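Acylneuraminate lyase (Mycoplasma synoviae, PDB 4N4P) belongs to the dihydrodipicolinate synthetase family, whose members fold as TIM barrels. Local coordinates at residues A[244-247]-A[248-251]. Numbering follows the deposited sequence.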
loop_
_atom_site.group_PDB
_atom_site.type_symbol
_atom_site.label_atom_id
_atom_site.label_comp_id
_atom_site.label_asym_id
_atom_site.label_seq_id
_atom_site.Cartn_x
_atom_site.Cartn_y
_atom_site.Cartn_z
ATOM N N TYR A 244 6.802 -22.293 -14.660
ATOM C CA TYR A 244 7.714 -21.814 -15.709
ATOM C C TYR A 244 7.987 -20.329 -15.568
ATOM O O TYR A 244 9.137 -19.904 -15.599
ATOM C CB TYR A 244 7.154 -22.138 -17.100
ATOM C CG TYR A 244 7.500 -21.150 -18.201
ATOM C CD1 TYR A 244 8.813 -21.040 -18.701
ATOM C CD2 TYR A 244 6.491 -20.326 -18.766
ATOM C CE1 TYR A 244 9.123 -20.116 -19.732
ATOM C CE2 TYR A 244 6.776 -19.432 -19.802
ATOM C CZ TYR A 244 8.093 -19.318 -20.272
ATOM O OH TYR A 244 8.382 -18.425 -21.283
ATOM N N VAL A 245 6.928 -19.536 -15.410
ATOM C CA VAL A 245 7.121 -18.088 -15.298
ATOM C C VAL A 245 8.013 -17.742 -14.108
ATOM O O VAL A 245 8.971 -16.986 -14.257
ATOM C CB VAL A 245 5.789 -17.320 -15.217
ATOM C CG1 VAL A 245 6.065 -15.811 -15.120
ATOM C CG2 VAL A 245 4.904 -17.629 -16.477
ATOM N N LEU A 246 7.717 -18.304 -12.933
ATOM C CA LEU A 246 8.521 -18.037 -11.742
ATOM C C LEU A 246 9.991 -18.509 -11.909
ATOM O O LEU A 246 10.944 -17.811 -11.486
ATOM C CB LEU A 246 7.872 -18.694 -10.512
ATOM C CG LEU A 246 6.562 -17.993 -10.124
ATOM C CD1 LEU A 246 5.918 -18.617 -8.885
ATOM C CD2 LEU A 246 6.796 -16.499 -9.924
ATOM N N ASP A 247 10.167 -19.666 -12.543
ATOM C CA ASP A 247 11.527 -20.180 -12.797
ATOM C C ASP A 247 12.239 -19.241 -13.764
ATOM O O ASP A 247 13.416 -18.895 -13.566
ATOM C CB ASP A 247 11.496 -21.631 -13.346
ATOM C CG ASP A 247 11.442 -22.682 -12.251
ATOM O OD1 ASP A 247 11.726 -22.379 -11.081
ATOM O OD2 ASP A 247 11.183 -23.848 -12.577
ATOM N N LEU A 248 11.531 -18.827 -14.813
ATOM C CA LEU A 248 12.115 -17.936 -15.834
ATOM C C LEU A 248 12.658 -16.647 -15.226
ATOM O O LEU A 248 13.785 -16.226 -15.534
ATOM C CB LEU A 248 11.056 -17.595 -16.893
ATOM C CG LEU A 248 11.485 -16.642 -18.013
ATOM C CD1 LEU A 248 12.573 -17.294 -18.886
ATOM C CD2 LEU A 248 10.264 -16.250 -18.852
ATOM N N ILE A 249 11.858 -16.035 -14.349
ATOM C CA ILE A 249 12.214 -14.728 -13.795
ATOM C C ILE A 249 13.062 -14.848 -12.544
ATOM O O ILE A 249 13.291 -13.846 -11.842
ATOM C CB ILE A 249 10.976 -13.817 -13.548
ATOM C CG1 ILE A 249 10.055 -14.444 -12.485
ATOM C CG2 ILE A 249 10.243 -13.559 -14.884
ATOM C CD1 ILE A 249 8.827 -13.600 -12.122
ATOM N N SER A 250 13.566 -16.040 -12.250
ATOM C CA SER A 250 14.542 -16.120 -11.161
ATOM C C SER A 250 15.858 -15.451 -11.589
ATOM O O SER A 250 16.725 -15.175 -10.761
ATOM C CB SER A 250 14.737 -17.555 -10.668
ATOM O OG SER A 250 15.276 -18.345 -11.699
ATOM N N LYS A 251 16.005 -15.190 -12.885
ATOM C CA LYS A 251 17.045 -14.277 -13.368
ATOM C C LYS A 251 16.302 -13.226 -14.193
ATOM O O LYS A 251 15.114 -13.392 -14.458
ATOM C CB LYS A 251 18.101 -15.006 -14.187
ATOM C CG LYS A 251 18.952 -15.987 -13.309
ATOM C CD LYS A 251 20.146 -16.513 -14.039
ATOM C CE LYS A 251 20.790 -17.698 -13.307
ATOM N NZ LYS A 251 21.081 -17.447 -11.860
#
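Backbone hydrogen bonds from L248 N to Y244 O (2.7 Å) and from I249 N to V245 O (3.0 Å) are i to i+4 bonds at the C-terminal end of helix 231-248. The chain then tightens: S250 N reaches back three residues to D247 O, at 3.1 Å, coming from above the carbonyl plane. The same oxygen takes a shorter bond, 2.7 Å, from S250 OG, which lies only 18° off that plane. Serine suits this place because its short hydroxyl, set between its own backbone N and carbonyl carbon (chi1 64°), can fold back on the helix end; two donors thus grip the D247 carbonyl. I249 is the first residue with non-helical backbone angles, and a type I turn from L248 to K251 carries the chain onward.

Apolar contacts line two sides of the helix end. Y244 and L248, one turn apart, leave the same face of the helix, and L248 CD2 approaches the ring obliquely near its hydroxyl end, 4.0 Å from Y244 CZ. With CG anti to the backbone N (chi1 178°), the leucine branch lies along the tyrosine's apolar flank. L246 CD2 meets I249 CD1 at 4.2 Å.

The polar ends of Y244 and D247 find partners beyond this helix end. Tyrosine also reaches T211 O through its hydroxyl; aspartate supplies the acid whose OD2 forms a salt bridge with K293 NZ and a hydrogen bond with Y294 OH, both in helix 280-294. Branched and apolar, L248 suits its buried site against L253, L257 and I260 of helix 253-263, while L246 touches F174 of a second subunit. The turn therefore links two helices of the C-terminal helical region that follows the last barrel strand, 206-209, with helix 280-294 alongside.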